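Local coordinates for protein type II restriction enzyme SfiI (PDB 2EZV) that recognises the double-stranded sequence GGCCNNNNNGGCC and cleaves within it, leaving fragments with 5'-phosphate ends, as a tetrameric restriction endonuclease, at residues Arg22-Ala27 against Tyr60-Ala65; Ile70-Ala75 against Pro140-Gln145; Arg82-Pro87 against Gln95-Asp100. All coordinates share one frame; numbering follows the deposited sequence.

Contact 1 (Arg22-Ala27 against Tyr60-Ala65); sequences RTIVQA and YALEVA
A27 of helix 10-41 meets A61, L62 and A65, around the C-terminal end of helix 49-62, in a buried apolar contact. It illustrates how small residues let backbones come close: the CA atoms of A27 and A61 are 5.4 Å apart. With nothing larger than a methyl to accommodate, A27 CB lies directly against the main chain, 3.3 Å from A61 O. The same methyl also touches A65 CB and one branch of L62, so three residues of the partner segment meet on this one methyl.

The larger side chains pack beside this alanine. I24 and L62 cross obliquely, and I24 CG2 presses on both methyls of the leucine, at 3.8 Å from CD1 and from CD2. Because I24 CG2 stands anti to the backbone N, it is this methyl branch that reaches the leucine fork, while CG1 passes close to L62 CD1. A lighter contact brings T23 CG2 to 4.0 Å from A65 O. The threonine hydroxyl turns instead to its own helix, hydrogen-bonding Q19 O.

No direct hydrogen bond joins the segments, but one water does. It donates to A27 O at 2.8 Å and to A61 O at 2.7 Å, bridging two main-chain carbonyls across the contact. Further along helix 10-41, L28 extends the packing onto A61 and L62. A second subunit closes in as well, its P87 against T23 and its Y68 against A65.

The whole is a case of close packing of a helix against the end region of another, with A27 and A61 at the point of nearest approach and a branched aliphatic pair alongside, and it belongs to the helical layer that lies against the mixed sheet of this PD-(D/E)XK nuclease fold.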
loop_
_atom_site.group_PDB
_atom_site.type_symbol
_atom_site.label_atom_id
_atom_site.label_comp_id
_atom_site.label_asym_id
_atom_site.label_seq_id
_atom_site.Cartn_x
_atom_site.Cartn_y
_atom_site.Cartn_z
ATOM N N ARG D 22 -6.350 0.839 -20.807
ATOM C CA ARG D 22 -7.693 0.938 -20.243
ATOM C C ARG D 22 -7.667 1.194 -18.740
ATOM O O ARG D 22 -8.393 2.053 -18.240
ATOM C CB ARG D 22 -8.494 -0.341 -20.523
ATOM C CG ARG D 22 -9.938 -0.244 -20.066
ATOM C CD ARG D 22 -10.653 0.905 -20.783
ATOM N NE ARG D 22 -12.011 1.130 -20.290
ATOM C CZ ARG D 22 -12.301 1.684 -19.116
ATOM N NH1 ARG D 22 -11.324 2.074 -18.303
ATOM N NH2 ARG D 22 -13.570 1.863 -18.755
ATOM N N THR D 23 -6.834 0.440 -18.027
ATOM C CA THR D 23 -6.694 0.580 -16.576
ATOM C C THR D 23 -6.280 2.008 -16.221
ATOM O O THR D 23 -6.841 2.636 -15.315
ATOM C CB THR D 23 -5.625 -0.395 -16.042
ATOM O OG1 THR D 23 -5.971 -1.731 -16.423
ATOM C CG2 THR D 23 -5.524 -0.320 -14.537
ATOM N N ILE D 24 -5.291 2.514 -16.948
ATOM C CA ILE D 24 -4.790 3.860 -16.733
ATOM C C ILE D 24 -5.839 4.941 -16.999
ATOM O O ILE D 24 -5.852 5.966 -16.314
ATOM C CB ILE D 24 -3.523 4.102 -17.590
ATOM C CG1 ILE D 24 -2.390 3.229 -17.039
ATOM C CG2 ILE D 24 -3.135 5.578 -17.570
ATOM C CD1 ILE D 24 -1.110 3.268 -17.835
ATOM N N VAL D 25 -6.721 4.712 -17.976
ATOM C CA VAL D 25 -7.773 5.684 -18.298
ATOM C C VAL D 25 -8.786 5.814 -17.169
ATOM O O VAL D 25 -9.307 6.910 -16.939
ATOM C CB VAL D 25 -8.532 5.325 -19.597
ATOM C CG1 VAL D 25 -9.732 6.275 -19.794
ATOM C CG2 VAL D 25 -7.601 5.444 -20.778
ATOM N N GLN D 26 -9.080 4.707 -16.479
ATOM C CA GLN D 26 -10.014 4.734 -15.351
ATOM C C GLN D 26 -9.411 5.554 -14.231
ATOM O O GLN D 26 -10.098 6.331 -13.575
ATOM C CB GLN D 26 -10.272 3.337 -14.785
ATOM C CG GLN D 26 -11.333 2.552 -15.501
ATOM C CD GLN D 26 -12.735 3.095 -15.315
ATOM O OE1 GLN D 26 -13.539 3.012 -16.221
ATOM N NE2 GLN D 26 -13.034 3.630 -14.145
ATOM N N ALA D 27 -8.123 5.340 -13.996
ATOM C CA ALA D 27 -7.409 6.044 -12.942
ATOM C C ALA D 27 -7.491 7.541 -13.190
ATOM O O ALA D 27 -7.914 8.300 -12.324
ATOM C CB ALA D 27 -5.957 5.587 -12.902
ATOM N N TYR D 60 -0.164 10.537 -8.922
ATOM C CA TYR D 60 -1.223 10.350 -7.930
ATOM C C TYR D 60 -2.392 9.582 -8.511
ATOM O O TYR D 60 -3.023 8.778 -7.826
ATOM C CB TYR D 60 -1.713 11.697 -7.396
ATOM C CG TYR D 60 -0.685 12.445 -6.578
ATOM C CD1 TYR D 60 -0.650 13.840 -6.577
ATOM C CD2 TYR D 60 0.241 11.764 -5.790
ATOM C CE1 TYR D 60 0.280 14.539 -5.811
ATOM C CE2 TYR D 60 1.173 12.451 -5.018
ATOM C CZ TYR D 60 1.186 13.838 -5.034
ATOM O OH TYR D 60 2.103 14.528 -4.271
ATOM N N ALA D 61 -2.677 9.840 -9.782
ATOM C CA ALA D 61 -3.762 9.166 -10.461
ATOM C C ALA D 61 -3.473 7.681 -10.655
ATOM O O ALA D 61 -4.332 6.841 -10.379
ATOM C CB ALA D 61 -4.020 9.826 -11.824
ATOM N N LEU D 62 -2.257 7.363 -11.098
ATOM C CA LEU D 62 -1.873 5.984 -11.396
ATOM C C LEU D 62 -1.343 5.076 -10.289
ATOM O O LEU D 62 -1.613 3.873 -10.314
ATOM C CB LEU D 62 -0.853 5.955 -12.544
ATOM C CG LEU D 62 -1.030 6.799 -13.814
ATOM C CD1 LEU D 62 -0.379 6.059 -14.977
ATOM C CD2 LEU D 62 -2.484 7.058 -14.118
ATOM N N GLU D 63 -0.582 5.619 -9.342
ATOM C CA GLU D 63 -0.001 4.791 -8.283
ATOM C C GLU D 63 -1.056 4.056 -7.481
ATOM O O GLU D 63 -0.781 3.034 -6.830
ATOM C CB GLU D 63 0.872 5.635 -7.340
ATOM C CG GLU D 63 0.143 6.724 -6.552
ATOM C CD GLU D 63 1.101 7.592 -5.728
ATOM O OE1 GLU D 63 2.331 7.539 -5.968
ATOM O OE2 GLU D 63 0.629 8.339 -4.849
ATOM N N VAL D 64 -2.277 4.564 -7.582
ATOM C CA VAL D 64 -3.415 4.039 -6.854
ATOM C C VAL D 64 -4.078 2.857 -7.584
ATOM O O VAL D 64 -4.859 2.106 -7.000
ATOM C CB VAL D 64 -4.400 5.234 -6.605
ATOM C CG1 VAL D 64 -5.734 4.994 -7.255
ATOM C CG2 VAL D 64 -4.507 5.526 -5.116
ATOM N N ALA D 65 -3.717 2.676 -8.852
ATOM C CA ALA D 65 -4.278 1.622 -9.685
ATOM C C ALA D 65 -3.226 0.629 -10.170
ATOM O O ALA D 65 -3.338 0.082 -11.268
ATOM C CB ALA D 65 -4.961 2.251 -10.878
HETATM O O HOH W 1 -6.888 7.421 -9.927
#

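Contact 2 (Ile70-Ala75 against Pro140-Gln145); sequences INRRFA and PHLMLQ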
loop_
_atom_site.group_PDB
_atom_site.type_symbol
_atom_site.label_atom_id
_atom_site.label_comp_id
_atom_site.label_asym_id
_atom_site.label_seq_id
_atom_site.Cartn_x
_atom_site.Cartn_y
_atom_site.Cartn_z
ATOM N N ILE D 70 6.654 -6.237 -8.452
ATOM C CA ILE D 70 7.824 -7.090 -8.561
ATOM C C ILE D 70 8.914 -6.319 -7.827
ATOM O O ILE D 70 9.003 -5.085 -7.944
ATOM C CB ILE D 70 8.223 -7.328 -10.034
ATOM C CG1 ILE D 70 7.297 -8.391 -10.636
ATOM C CG2 ILE D 70 9.690 -7.737 -10.126
ATOM C CD1 ILE D 70 7.583 -8.737 -12.085
ATOM N N ASN D 71 9.719 -7.043 -7.054
ATOM C CA ASN D 71 10.785 -6.435 -6.269
ATOM C C ASN D 71 11.993 -6.035 -7.116
ATOM O O ASN D 71 13.085 -6.584 -6.969
ATOM C CB ASN D 71 11.207 -7.400 -5.159
ATOM C CG ASN D 71 12.214 -6.792 -4.214
ATOM O OD1 ASN D 71 12.196 -5.592 -3.969
ATOM N ND2 ASN D 71 13.091 -7.623 -3.661
ATOM N N ARG D 72 11.780 -5.067 -8.001
ATOM C CA ARG D 72 12.823 -4.580 -8.886
ATOM C C ARG D 72 12.552 -3.117 -9.217
ATOM O O ARG D 72 11.439 -2.750 -9.606
ATOM C CB ARG D 72 12.849 -5.409 -10.176
ATOM C CG ARG D 72 14.237 -5.850 -10.605
ATOM C CD ARG D 72 15.178 -4.668 -10.733
ATOM N NE ARG D 72 16.410 -4.971 -11.457
ATOM C CZ ARG D 72 16.458 -5.540 -12.657
ATOM N NH1 ARG D 72 15.344 -5.897 -13.279
ATOM N NH2 ARG D 72 17.621 -5.706 -13.266
ATOM N N ARG D 73 13.574 -2.286 -9.064
ATOM C CA ARG D 73 13.441 -0.859 -9.333
ATOM C C ARG D 73 14.648 -0.359 -10.111
ATOM O O ARG D 73 15.721 -0.958 -10.058
ATOM C CB ARG D 73 13.362 -0.082 -8.019
ATOM C CG ARG D 73 12.304 -0.575 -7.059
ATOM C CD ARG D 73 12.646 -0.187 -5.634
ATOM N NE ARG D 73 12.727 -1.348 -4.753
ATOM C CZ ARG D 73 13.530 -2.385 -4.966
ATOM N NH1 ARG D 73 14.313 -2.397 -6.032
ATOM N NH2 ARG D 73 13.563 -3.403 -4.117
ATOM N N PHE D 74 14.464 0.742 -10.835
ATOM C CA PHE D 74 15.557 1.353 -11.587
ATOM C C PHE D 74 15.329 2.864 -11.669
ATOM O O PHE D 74 14.194 3.336 -11.575
ATOM C CB PHE D 74 15.652 0.740 -12.994
ATOM C CG PHE D 74 14.440 0.984 -13.850
ATOM C CD1 PHE D 74 14.303 2.172 -14.562
ATOM C CD2 PHE D 74 13.426 0.037 -13.930
ATOM C CE1 PHE D 74 13.179 2.414 -15.339
ATOM C CE2 PHE D 74 12.298 0.271 -14.702
ATOM C CZ PHE D 74 12.172 1.465 -15.411
ATOM N N ALA D 75 16.410 3.617 -11.829
ATOM C CA ALA D 75 16.316 5.068 -11.939
ATOM C C ALA D 75 16.420 5.454 -13.414
ATOM O O ALA D 75 17.064 4.763 -14.202
ATOM C CB ALA D 75 17.425 5.718 -11.140
ATOM N N PRO D 140 13.373 -3.084 -25.103
ATOM C CA PRO D 140 12.204 -3.925 -25.348
ATOM C C PRO D 140 11.717 -4.607 -24.074
ATOM O O PRO D 140 10.540 -4.948 -23.955
ATOM C CB PRO D 140 12.715 -4.925 -26.384
ATOM C CG PRO D 140 14.146 -5.118 -25.960
ATOM C CD PRO D 140 14.592 -3.693 -25.671
ATOM N N HIS D 141 12.622 -4.795 -23.119
ATOM C CA HIS D 141 12.260 -5.454 -21.871
ATOM C C HIS D 141 13.398 -5.426 -20.858
ATOM O O HIS D 141 14.549 -5.234 -21.223
ATOM C CB HIS D 141 11.869 -6.906 -22.166
ATOM C CG HIS D 141 12.906 -7.663 -22.940
ATOM N ND1 HIS D 141 14.119 -8.035 -22.399
ATOM C CD2 HIS D 141 12.925 -8.086 -24.228
ATOM C CE1 HIS D 141 14.840 -8.653 -23.318
ATOM N NE2 HIS D 141 14.138 -8.697 -24.437
ATOM N N LEU D 142 13.067 -5.616 -19.585
ATOM C CA LEU D 142 14.064 -5.638 -18.515
ATOM C C LEU D 142 14.180 -7.067 -18.006
ATOM O O LEU D 142 13.190 -7.654 -17.573
ATOM C CB LEU D 142 13.639 -4.728 -17.361
ATOM C CG LEU D 142 14.581 -4.625 -16.155
ATOM C CD1 LEU D 142 15.900 -3.968 -16.561
ATOM C CD2 LEU D 142 13.905 -3.808 -15.080
ATOM N N MET D 143 15.382 -7.629 -18.053
ATOM C CA MET D 143 15.578 -8.994 -17.599
ATOM C C MET D 143 15.521 -9.095 -16.082
ATOM O O MET D 143 16.196 -8.349 -15.373
ATOM C CB MET D 143 16.912 -9.540 -18.123
ATOM C CG MET D 143 16.940 -9.737 -19.632
ATOM S SD MET D 143 15.699 -10.939 -20.184
ATOM C CE MET D 143 16.522 -11.658 -21.594
ATOM N N LEU D 144 14.698 -10.016 -15.596
ATOM C CA LEU D 144 14.538 -10.241 -14.163
ATOM C C LEU D 144 15.175 -11.587 -13.825
ATOM O O LEU D 144 15.128 -12.519 -14.626
ATOM C CB LEU D 144 13.049 -10.270 -13.791
ATOM C CG LEU D 144 12.176 -9.074 -14.187
ATOM C CD1 LEU D 144 10.730 -9.340 -13.783
ATOM C CD2 LEU D 144 12.690 -7.818 -13.521
ATOM N N GLN D 145 15.765 -11.688 -12.641
ATOM C CA GLN D 145 16.414 -12.923 -12.219
ATOM C C GLN D 145 15.464 -13.832 -11.452
ATOM O O GLN D 145 15.070 -13.517 -10.328
ATOM C CB GLN D 145 17.621 -12.614 -11.332
ATOM C CG GLN D 145 18.349 -13.857 -10.840
ATOM C CD GLN D 145 18.902 -14.681 -11.980
ATOM O OE1 GLN D 145 19.676 -14.179 -12.791
ATOM N NE2 GLN D 145 18.507 -15.947 -12.058
HETATM O O HOH W 2 18.054 -6.642 -15.856
#
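I70, R72 and F74 face L142 and L144 across a partly buried contact between an irregular segment and strand 141-145, an example of an arginine working as both an apolar and a polar partner. Among the apolar contacts, I70 and L144 reach toward each other tip to tip, with their CD1 atoms 3.6 Å apart. At the other end F74 and L142 slide past each other in opposite directions, F74 CD2 lying 4.0 Å from L142 CD2. Between them R72, its CD turned aside at chi2 (-55°), crosses both leucines; its CG rests on L144 CD2, and its NH1 is wedged tightly between the two side chains, 3.1 Å from L142 CD2 and 3.3 Å from L144 CD2.

The polar contacts converge on M143 O. R72 NH1 gives it a weak hydrogen bond of 3.3 Å, bent to 143°. A water in the guanidinium plane accepts from R72 NH2 and donates to M143 O at 2.6 Å, adding a second, indirect link. An alanine in place of R72 would probably leave M143 O without its weak bond, the water without its donor, and a gap between the two leucines.

Backbone bonds from L142 to A154 and from L144 to L152 join the strand to strand 151-167, whereas I70 pairs with V83 of strand 80-86 and F74 packs on V96 and L98 of strand 93-104.

Contact 3 (Arg82-Pro87 against Gln95-Asp100); sequences RVRWLP and QVLLVD. With CA (calcium ion), chain F.
R82 and R84 form antiparallel hydrogen-bonded pairs with L97 and Q95 on either side of the non-hydrogen-bonded pair V83-V96, and the short strand segments run at 130° to each other, so the hairpin is markedly twisted. Q95 N bonds R84 O at a short 2.6 Å.

On the face carrying R84, Q95 and L97, the arginine and glutamine lie side by side, pointing the same way, with R84 CG between backbone N and carbonyl carbon (chi1 65°) and its chain extended from there to NE. R84 NE, at 2.9 Å, and NH2, at 2.7 Å, both donate to Q95 OE1, which lies near the guanidinium plane. Both approach from one face of the amide, whose plane is turned 41° from the guanidinium. L97 covers a guanidinium face, its CD2 3.4 Å from R84 NH1, and L86 CD2 touches Q95 OE1. E66 pairs with R84 NH1 in a salt bridge, while T20 and T157 bond Q95 NE2; the amide's rotation is thus fixed from both ends. V83 and V96 meet more loosely on the opposite face.

Further along, D100 OD1 binds calcium at 2.6 Å, together with D79 and the carbonyl of A101. This metal-bearing hairpin, with D100 opening a D-X-K sequence, fits the PD-(D/E)XK nuclease core.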
loop_
_atom_site.group_PDB
_atom_site.type_symbol
_atom_site.label_atom_id
_atom_site.label_comp_id
_atom_site.label_asym_id
_atom_site.label_seq_id
_atom_site.Cartn_x
_atom_site.Cartn_y
_atom_site.Cartn_z
ATOM N N ARG D 82 7.178 1.302 -12.987
ATOM C CA ARG D 82 6.980 0.246 -12.011
ATOM C C ARG D 82 7.134 -1.101 -12.695
ATOM O O ARG D 82 6.569 -1.320 -13.764
ATOM C CB ARG D 82 5.575 0.325 -11.382
ATOM C CG ARG D 82 5.319 1.514 -10.445
ATOM C CD ARG D 82 6.242 1.524 -9.214
ATOM N NE ARG D 82 5.916 2.645 -8.326
ATOM C CZ ARG D 82 6.562 2.944 -7.200
ATOM N NH1 ARG D 82 7.597 2.209 -6.791
ATOM N NH2 ARG D 82 6.170 3.990 -6.478
ATOM N N VAL D 83 7.921 -1.987 -12.091
ATOM C CA VAL D 83 8.106 -3.340 -12.612
ATOM C C VAL D 83 7.037 -4.124 -11.844
ATOM O O VAL D 83 7.019 -4.094 -10.612
ATOM C CB VAL D 83 9.505 -3.902 -12.266
ATOM C CG1 VAL D 83 9.684 -5.295 -12.891
ATOM C CG2 VAL D 83 10.591 -2.934 -12.749
ATOM N N ARG D 84 6.155 -4.820 -12.559
ATOM C CA ARG D 84 5.056 -5.524 -11.911
ATOM C C ARG D 84 4.574 -6.726 -12.722
ATOM O O ARG D 84 5.016 -6.943 -13.840
ATOM C CB ARG D 84 3.884 -4.553 -11.768
ATOM C CG ARG D 84 3.354 -4.135 -13.150
ATOM C CD ARG D 84 2.309 -3.039 -13.154
ATOM N NE ARG D 84 1.700 -2.970 -14.483
ATOM C CZ ARG D 84 0.723 -2.138 -14.844
ATOM N NH1 ARG D 84 0.228 -1.264 -13.981
ATOM N NH2 ARG D 84 0.208 -2.214 -16.066
ATOM N N TRP D 85 3.660 -7.500 -12.140
ATOM C CA TRP D 85 3.063 -8.648 -12.818
ATOM C C TRP D 85 1.707 -8.168 -13.327
ATOM O O TRP D 85 0.932 -7.568 -12.579
ATOM C CB TRP D 85 2.813 -9.818 -11.857
ATOM C CG TRP D 85 4.025 -10.536 -11.370
ATOM C CD1 TRP D 85 4.579 -10.456 -10.132
ATOM C CD2 TRP D 85 4.776 -11.529 -12.083
ATOM N NE1 TRP D 85 5.622 -11.346 -10.018
ATOM C CE2 TRP D 85 5.764 -12.018 -11.199
ATOM C CE3 TRP D 85 4.703 -12.059 -13.381
ATOM C CZ2 TRP D 85 6.675 -13.017 -11.569
ATOM C CZ3 TRP D 85 5.611 -13.055 -13.749
ATOM C CH2 TRP D 85 6.582 -13.522 -12.842
ATOM N N LEU D 86 1.420 -8.424 -14.593
ATOM C CA LEU D 86 0.148 -8.018 -15.146
ATOM C C LEU D 86 -0.697 -9.259 -15.418
ATOM O O LEU D 86 -0.421 -10.021 -16.343
ATOM C CB LEU D 86 0.361 -7.240 -16.446
ATOM C CG LEU D 86 -0.903 -6.734 -17.156
ATOM C CD1 LEU D 86 -1.603 -5.716 -16.260
ATOM C CD2 LEU D 86 -0.538 -6.108 -18.507
ATOM N N PRO D 87 -1.731 -9.490 -14.602
ATOM C CA PRO D 87 -2.556 -10.675 -14.856
ATOM C C PRO D 87 -3.364 -10.526 -16.140
ATOM O O PRO D 87 -3.851 -9.441 -16.452
ATOM C CB PRO D 87 -3.440 -10.759 -13.612
ATOM C CG PRO D 87 -3.538 -9.353 -13.153
ATOM C CD PRO D 87 -2.143 -8.802 -13.366
ATOM N N GLN D 95 5.940 -7.111 -16.258
ATOM C CA GLN D 95 5.900 -5.898 -17.061
ATOM C C GLN D 95 6.560 -4.678 -16.431
ATOM O O GLN D 95 6.527 -4.495 -15.219
ATOM C CB GLN D 95 4.435 -5.577 -17.377
ATOM C CG GLN D 95 4.155 -4.233 -18.037
ATOM C CD GLN D 95 2.652 -3.969 -18.194
ATOM O OE1 GLN D 95 1.911 -3.908 -17.206
ATOM N NE2 GLN D 95 2.200 -3.809 -19.437
ATOM N N VAL D 96 7.169 -3.848 -17.277
ATOM C CA VAL D 96 7.782 -2.603 -16.833
ATOM C C VAL D 96 6.865 -1.504 -17.368
ATOM O O VAL D 96 6.919 -1.167 -18.549
ATOM C CB VAL D 96 9.189 -2.403 -17.430
ATOM C CG1 VAL D 96 9.746 -1.067 -16.978
ATOM C CG2 VAL D 96 10.123 -3.517 -16.991
ATOM N N LEU D 97 5.997 -0.965 -16.519
ATOM C CA LEU D 97 5.094 0.094 -16.975
ATOM C C LEU D 97 5.853 1.403 -17.043
ATOM O O LEU D 97 6.455 1.828 -16.055
ATOM C CB LEU D 97 3.890 0.256 -16.034
ATOM C CG LEU D 97 2.964 1.442 -16.365
ATOM C CD1 LEU D 97 2.545 1.373 -17.831
ATOM C CD2 LEU D 97 1.728 1.421 -15.474
ATOM N N LEU D 98 5.825 2.033 -18.214
ATOM C CA LEU D 98 6.501 3.312 -18.441
ATOM C C LEU D 98 5.496 4.339 -18.933
ATOM O O LEU D 98 4.859 4.141 -19.967
ATOM C CB LEU D 98 7.591 3.163 -19.510
ATOM C CG LEU D 98 9.013 2.695 -19.186
ATOM C CD1 LEU D 98 9.029 1.828 -17.957
ATOM C CD2 LEU D 98 9.579 1.955 -20.395
ATOM N N VAL D 99 5.322 5.427 -18.196
ATOM C CA VAL D 99 4.410 6.446 -18.672
ATOM C C VAL D 99 5.059 7.799 -18.490
ATOM O O VAL D 99 5.769 8.054 -17.516
ATOM C CB VAL D 99 3.001 6.376 -17.986
ATOM C CG1 VAL D 99 2.939 5.217 -17.028
ATOM C CG2 VAL D 99 2.663 7.685 -17.323
ATOM N N ASP D 100 4.827 8.664 -19.460
ATOM C CA ASP D 100 5.423 9.973 -19.429
ATOM C C ASP D 100 4.368 11.048 -19.502
ATOM O O ASP D 100 3.466 10.980 -20.335
ATOM C CB ASP D 100 6.394 10.103 -20.589
ATOM C CG ASP D 100 7.435 11.154 -20.344
ATOM O OD1 ASP D 100 7.315 12.254 -20.935
ATOM O OD2 ASP D 100 8.361 10.873 -19.539
HETATM CA CA CA F . 7.938 14.059 -19.225
#

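In the fold
Contact 3 is the hub of the three. Contact 1 lies against it, their centres 12 Å apart, with L62 CD1 4.0 Å from V99 CG1 and I24 CD1 4.1 Å from L97 CD1. Contact 2 is closer still, at 9 Å between centres; I70 N is 3.1 Å from V83 O, a probable hydrogen bond, and contact 3 is nested in the chain loop that contact 2 closes. Contacts 1 and 2 do not touch. Only contact 3 holds a metal ligand, and its nearest atom is about 6 Å from the DNA; the side chains of L62 and F74 lie about 12 and 13 Å from a calcium ion. All three contacts touch the second subunit.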